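Long-range contacts in M32 carboxypeptidase (Chitinophagaceae bacterium, PDB 7A03), which probably removes amino acids one at a time from the C-terminal end of peptides, as a metal-dependent carboxypeptidase of the M32 family: residues M139-K143 with W411-F416; S426-Q431 with P483-F489. All coordinates share one frame; numbering follows the deposited sequence.

Contact 1 (M139-K143 with W411-F416)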
loop_
_atom_site.group_PDB
_atom_site.type_symbol
_atom_site.label_atom_id
_atom_site.label_comp_id
_atom_site.label_asym_id
_atom_site.label_seq_id
_atom_site.Cartn_x
_atom_site.Cartn_y
_atom_site.Cartn_z
ATOM N N MET A 139 7.645 6.493 22.018
ATOM C CA MET A 139 7.728 6.531 20.559
ATOM C C MET A 139 7.373 7.911 20.018
ATOM O O MET A 139 8.082 8.459 19.166
ATOM C CB MET A 139 6.795 5.479 19.959
ATOM C CG MET A 139 6.804 5.439 18.427
ATOM S SD MET A 139 8.424 4.987 17.761
ATOM C CE MET A 139 8.457 3.249 18.153
ATOM N N VAL A 140 6.274 8.491 20.507
ATOM C CA VAL A 140 5.824 9.786 20.008
ATOM C C VAL A 140 6.845 10.875 20.322
ATOM O O VAL A 140 7.122 11.745 19.484
ATOM C CB VAL A 140 4.421 10.118 20.560
ATOM C CG1 VAL A 140 4.054 11.581 20.298
ATOM C CG2 VAL A 140 3.389 9.195 19.940
ATOM N N GLU A 141 7.400 10.864 21.543
ATOM C CA GLU A 141 8.444 11.829 21.887
ATOM C C GLU A 141 9.614 11.741 20.911
ATOM O O GLU A 141 10.104 12.763 20.397
ATOM C CB GLU A 141 8.943 11.579 23.313
ATOM C CG GLU A 141 7.899 11.728 24.404
ATOM C CD GLU A 141 8.511 11.751 25.797
ATOM O OE1 GLU A 141 9.724 11.469 25.924
ATOM O OE2 GLU A 141 7.774 12.044 26.764
ATOM N N LEU A 142 10.069 10.515 20.637
ATOM C CA LEU A 142 11.203 10.355 19.732
ATOM C C LEU A 142 10.846 10.791 18.314
ATOM O O LEU A 142 11.679 11.368 17.602
ATOM C CB LEU A 142 11.730 8.921 19.785
ATOM C CG LEU A 142 12.469 8.582 21.090
ATOM C CD1 LEU A 142 12.836 7.107 21.171
ATOM C CD2 LEU A 142 13.709 9.451 21.211
ATOM N N LYS A 143 9.597 10.573 17.906
ATOM C CA LYS A 143 9.190 10.959 16.558
ATOM C C LYS A 143 9.169 12.474 16.407
ATOM O O LYS A 143 9.510 13.007 15.345
ATOM C CB LYS A 143 7.822 10.357 16.240
ATOM C CG LYS A 143 7.873 8.886 15.919
ATOM C CD LYS A 143 8.402 8.669 14.503
ATOM C CE LYS A 143 9.182 7.385 14.381
ATOM N NZ LYS A 143 9.481 7.171 12.942
ATOM N N TRP A 411 2.076 1.912 14.502
ATOM C CA TRP A 411 2.687 2.791 15.490
ATOM C C TRP A 411 3.762 2.067 16.285
ATOM O O TRP A 411 4.804 2.653 16.599
ATOM C CB TRP A 411 1.618 3.368 16.416
ATOM C CG TRP A 411 0.696 4.332 15.713
ATOM C CD1 TRP A 411 0.915 4.950 14.517
ATOM C CD2 TRP A 411 -0.569 4.797 16.177
ATOM N NE1 TRP A 411 -0.150 5.761 14.193
ATOM C CE2 TRP A 411 -1.069 5.693 15.205
ATOM C CE3 TRP A 411 -1.333 4.545 17.318
ATOM C CZ2 TRP A 411 -2.296 6.336 15.346
ATOM C CZ3 TRP A 411 -2.550 5.183 17.454
ATOM C CH2 TRP A 411 -3.020 6.059 16.473
ATOM N N SER A 412 3.537 0.786 16.609
ATOM C CA SER A 412 4.565 0.026 17.321
ATOM C C SER A 412 5.828 -0.141 16.490
ATOM O O SER A 412 6.909 -0.355 17.056
ATOM C CB SER A 412 4.021 -1.332 17.783
ATOM O OG SER A 412 3.914 -2.255 16.719
ATOM N N HIS A 413 5.723 -0.033 15.168
ATOM C CA HIS A 413 6.875 -0.120 14.284
ATOM C C HIS A 413 7.559 1.218 14.092
ATOM O O HIS A 413 8.604 1.269 13.426
ATOM C CB HIS A 413 6.440 -0.578 12.895
ATOM C CG HIS A 413 6.157 -2.041 12.785
ATOM N ND1 HIS A 413 5.491 -2.577 11.702
ATOM C CD2 HIS A 413 6.478 -3.088 13.586
ATOM C CE1 HIS A 413 5.395 -3.887 11.852
ATOM N NE2 HIS A 413 5.985 -4.221 12.985
ATOM N N GLY A 414 6.981 2.292 14.623
ATOM C CA GLY A 414 7.473 3.630 14.387
ATOM C C GLY A 414 7.038 4.224 13.070
ATOM O O GLY A 414 7.612 5.226 12.641
ATOM N N SER A 415 6.027 3.636 12.421
ATOM C CA SER A 415 5.607 4.060 11.087
ATOM C C SER A 415 4.525 5.128 11.219
ATOM O O SER A 415 3.323 4.860 11.167
ATOM C CB SER A 415 5.171 2.876 10.229
ATOM O OG SER A 415 6.033 1.754 10.388
ATOM N N PHE A 416 4.983 6.360 11.423
ATOM C CA PHE A 416 4.135 7.543 11.475
ATOM C C PHE A 416 4.248 8.268 10.141
ATOM O O PHE A 416 5.352 8.465 9.622
ATOM C CB PHE A 416 4.571 8.462 12.627
ATOM C CG PHE A 416 4.115 7.985 13.986
ATOM C CD1 PHE A 416 4.714 6.888 14.590
ATOM C CD2 PHE A 416 3.062 8.614 14.641
ATOM C CE1 PHE A 416 4.296 6.448 15.835
ATOM C CE2 PHE A 416 2.640 8.177 15.885
ATOM C CZ PHE A 416 3.249 7.092 16.476
HETATM O O HOH W 1 7.604 8.067 10.832
#
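Phe416 sets its ring against three side chains on one side of helix 129-150, the rim atoms CD1, CE1 and CZ meeting Lys143, Met139 and Val140 in turn. The closest of these meetings is Met139 CG to Phe416 CE1 at 3.7 Å; Val140 CG2 comes to Phe416 CZ at 4.1 Å, the two side chains at about a right angle. Trp411, from the same loop, places CD1 over one face of the ring, toward its rim, while its NE1 is hydrogen-bonded to Glu369 of helix 358-374. Met139 carries CG anti to its backbone N (chi1 180°) and then bends twice, which folds SD and CE against Gly414, with Met139 SD 3.8 Å from Gly414 CA. The positive phi of Gly414 (81°) suits a glycine. Lys143, likewise bent, crosses the ring obliquely with CG and CD near Phe416 CD1, and Lys143 NZ donates a hydrogen bond to Gly414 O at 2.7 Å, in the carbonyl plane. Lys143 NZ also forms a salt bridge with Glu146 and donates to water 1 at 3.0 Å, which in turn donates to Phe416 O. Lysine thus holds two loop carbonyls, one directly and one through water. The arrangement is that of a connecting loop, between helices 382-394 and 420-439, docked on a helix of the largely helical M32 fold.

Contact 2 (S426-Q431 with P483-F489); sequences SFYAAQ and PLQFSYF
The backbones come closest at Ala430 and Phe489, whose CA atoms are 5.0 Å apart, where residues 426-431 of helix 420-439 meet the start of helix 486-497 and the extended residues leading into it. The small Ala430 sits at this approach, its CB 3.5 Å from Phe489 CA. Gln431, with CG anti to the backbone N (chi1 -177°) and the chain extended beyond it, carries its amide out to the incoming residues and grips them twice. Gln431 OE1 accepts from Gln485 N on a lone pair at 2.8 Å, and Gln431 NE2 donates almost straight to Pro483 O at 3.0 Å, arriving from above that carbonyl's plane; Thr480 is a second partner of NE2. The Tyr488 ring stacks on the amide, the planes 18° apart, with Gln431 CG over the ring centre. Replacing Gln431 by a leucine would probably leave Gln485 N and Pro483 O without their side-chain partner and the approach to the helix freer to move. About one turn earlier on helix 420-439, Phe427 forms an aromatic cluster with Phe486 and Phe489, joining two helices of this alpha-helical peptidase: Phe427 receives the edge of Phe486 on its face, a T-shaped pair with planes at 85°, and turns its own edge to the face of Phe489, centroids 5.1 Å apart. His359 meets both Phe427 and Phe489. Leu484 puts CD2 over the face of Tyr428, a CH-pi contact 4.0 Å from the centroid. Water 2 donates to Phe427 O and Gln485 O and accepts from Phe489 N.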
loop_
_atom_site.group_PDB
_atom_site.type_symbol
_atom_site.label_atom_id
_atom_site.label_comp_id
_atom_site.label_asym_id
_atom_site.label_seq_id
_atom_site.Cartn_x
_atom_site.Cartn_y
_atom_site.Cartn_z
ATOM N N SER A 426 -5.744 4.730 -3.348
ATOM C CA SER A 426 -7.094 4.569 -3.883
ATOM C C SER A 426 -7.468 5.736 -4.780
ATOM O O SER A 426 -8.090 5.551 -5.846
ATOM C CB SER A 426 -8.079 4.454 -2.720
ATOM O OG SER A 426 -7.832 3.293 -1.943
ATOM N N PHE A 427 -7.078 6.952 -4.379
ATOM C CA PHE A 427 -7.525 8.110 -5.135
ATOM C C PHE A 427 -6.753 8.206 -6.440
ATOM O O PHE A 427 -7.342 8.487 -7.499
ATOM C CB PHE A 427 -7.448 9.380 -4.281
ATOM C CG PHE A 427 -8.188 9.270 -2.968
ATOM C CD1 PHE A 427 -9.243 8.380 -2.812
ATOM C CD2 PHE A 427 -7.812 10.046 -1.878
ATOM C CE1 PHE A 427 -9.913 8.260 -1.592
ATOM C CE2 PHE A 427 -8.485 9.932 -0.657
ATOM C CZ PHE A 427 -9.532 9.039 -0.516
ATOM N N TYR A 428 -5.458 7.843 -6.406
ATOM C CA TYR A 428 -4.715 7.786 -7.659
ATOM C C TYR A 428 -5.301 6.717 -8.561
ATOM O O TYR A 428 -5.425 6.920 -9.781
ATOM C CB TYR A 428 -3.233 7.481 -7.420
ATOM C CG TYR A 428 -2.362 8.625 -6.939
ATOM C CD1 TYR A 428 -2.236 9.787 -7.673
ATOM C CD2 TYR A 428 -1.638 8.507 -5.762
ATOM C CE1 TYR A 428 -1.408 10.819 -7.235
ATOM C CE2 TYR A 428 -0.825 9.527 -5.314
ATOM C CZ TYR A 428 -0.712 10.670 -6.054
ATOM O OH TYR A 428 0.096 11.697 -5.611
ATOM N N ALA A 429 -5.736 5.593 -7.970
ATOM C CA ALA A 429 -6.261 4.526 -8.807
ATOM C C ALA A 429 -7.455 5.025 -9.601
ATOM O O ALA A 429 -7.530 4.820 -10.828
ATOM C CB ALA A 429 -6.614 3.307 -7.950
ATOM N N ALA A 430 -8.338 5.787 -8.938
ATOM C CA ALA A 430 -9.533 6.245 -9.626
ATOM C C ALA A 430 -9.167 7.251 -10.700
ATOM O O ALA A 430 -9.656 7.167 -11.844
ATOM C CB ALA A 430 -10.505 6.857 -8.614
ATOM N N GLN A 431 -8.221 8.138 -10.380
ATOM C CA GLN A 431 -7.854 9.150 -11.353
ATOM C C GLN A 431 -7.170 8.495 -12.537
ATOM O O GLN A 431 -7.433 8.858 -13.695
ATOM C CB GLN A 431 -6.962 10.202 -10.690
ATOM C CG GLN A 431 -6.570 11.370 -11.578
ATOM C CD GLN A 431 -6.275 12.625 -10.774
ATOM O OE1 GLN A 431 -6.630 12.712 -9.589
ATOM N NE2 GLN A 431 -5.635 13.610 -11.406
ATOM N N PRO A 483 -3.166 17.556 -11.011
ATOM C CA PRO A 483 -2.701 16.965 -9.754
ATOM C C PRO A 483 -3.764 16.017 -9.226
ATOM O O PRO A 483 -4.882 15.945 -9.750
ATOM C CB PRO A 483 -2.543 18.177 -8.832
ATOM C CG PRO A 483 -3.529 19.165 -9.355
ATOM C CD PRO A 483 -3.595 18.958 -10.843
ATOM N N LEU A 484 -3.399 15.280 -8.178
ATOM C CA LEU A 484 -4.345 14.371 -7.540
ATOM C C LEU A 484 -5.593 15.127 -7.103
ATOM O O LEU A 484 -5.512 16.101 -6.347
ATOM C CB LEU A 484 -3.695 13.672 -6.346
ATOM C CG LEU A 484 -4.645 12.753 -5.565
ATOM C CD1 LEU A 484 -5.278 11.709 -6.487
ATOM C CD2 LEU A 484 -3.945 12.097 -4.380
ATOM N N GLN A 485 -6.743 14.673 -7.586
ATOM C CA GLN A 485 -8.029 15.290 -7.285
ATOM C C GLN A 485 -8.978 14.206 -6.808
ATOM O O GLN A 485 -9.276 13.268 -7.559
ATOM C CB GLN A 485 -8.587 16.010 -8.515
ATOM C CG GLN A 485 -7.737 17.208 -8.887
ATOM C CD GLN A 485 -8.142 17.853 -10.190
ATOM O OE1 GLN A 485 -8.680 17.210 -11.088
ATOM N NE2 GLN A 485 -7.871 19.150 -10.306
ATOM N N PHE A 486 -9.445 14.341 -5.560
ATOM C CA PHE A 486 -10.402 13.406 -4.990
ATOM C C PHE A 486 -11.666 13.277 -5.834
ATOM O O PHE A 486 -12.348 12.248 -5.761
ATOM C CB PHE A 486 -10.756 13.843 -3.562
ATOM C CG PHE A 486 -11.847 13.034 -2.938
ATOM C CD1 PHE A 486 -11.578 11.772 -2.424
ATOM C CD2 PHE A 486 -13.149 13.510 -2.895
ATOM C CE1 PHE A 486 -12.575 11.003 -1.867
ATOM C CE2 PHE A 486 -14.151 12.736 -2.336
ATOM C CZ PHE A 486 -13.865 11.488 -1.814
ATOM N N SER A 487 -12.002 14.303 -6.624
ATOM C CA SER A 487 -13.217 14.264 -7.434
ATOM C C SER A 487 -13.304 13.006 -8.301
ATOM O O SER A 487 -14.397 12.472 -8.541
ATOM C CB SER A 487 -13.302 15.520 -8.297
ATOM O OG SER A 487 -12.177 15.628 -9.151
ATOM N N TYR A 488 -12.165 12.523 -8.798
ATOM C CA TYR A 488 -12.193 11.319 -9.621
ATOM C C TYR A 488 -12.725 10.125 -8.833
ATOM O O TYR A 488 -13.591 9.370 -9.319
ATOM C CB TYR A 488 -10.790 11.021 -10.142
ATOM C CG TYR A 488 -10.286 11.919 -11.252
ATOM C CD1 TYR A 488 -9.577 13.072 -10.970
ATOM C CD2 TYR A 488 -10.486 11.581 -12.586
ATOM C CE1 TYR A 488 -9.091 13.874 -11.988
ATOM C CE2 TYR A 488 -10.004 12.374 -13.614
ATOM C CZ TYR A 488 -9.307 13.517 -13.306
ATOM O OH TYR A 488 -8.818 14.303 -14.321
ATOM N N PHE A 489 -12.191 9.923 -7.617
ATOM C CA PHE A 489 -12.696 8.854 -6.769
ATOM C C PHE A 489 -14.172 9.067 -6.464
ATOM O O PHE A 489 -14.955 8.111 -6.471
ATOM C CB PHE A 489 -11.905 8.767 -5.468
ATOM C CG PHE A 489 -12.318 7.623 -4.602
ATOM C CD1 PHE A 489 -11.769 6.356 -4.786
ATOM C CD2 PHE A 489 -13.264 7.796 -3.615
ATOM C CE1 PHE A 489 -12.169 5.288 -3.989
ATOM C CE2 PHE A 489 -13.669 6.727 -2.816
ATOM C CZ PHE A 489 -13.112 5.474 -3.004
HETATM O O HOH W 2 -9.393 10.612 -6.896
#

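In the fold
Both contacts are largely buried, but contact 2 reaches the surface at Pro483, whereas every touching residue of contact 1 is buried. Their centres lie about 29 Å apart, in separate regions of one chain. In contact 1 a helix from the first third of the sequence takes up a loop some 270 residues later; contact 2 joins a helix to another, much nearer in sequence, and to the residues leading into it, and buries over twice the surface. The loop of contact 1 leads into helix 420-439, which supplies one side of contact 2. A charged ammonium holds backbone carbonyls in the first, whereas a neutral amide pairs with both a donor and an acceptor in the second, beside several meeting aromatic rings.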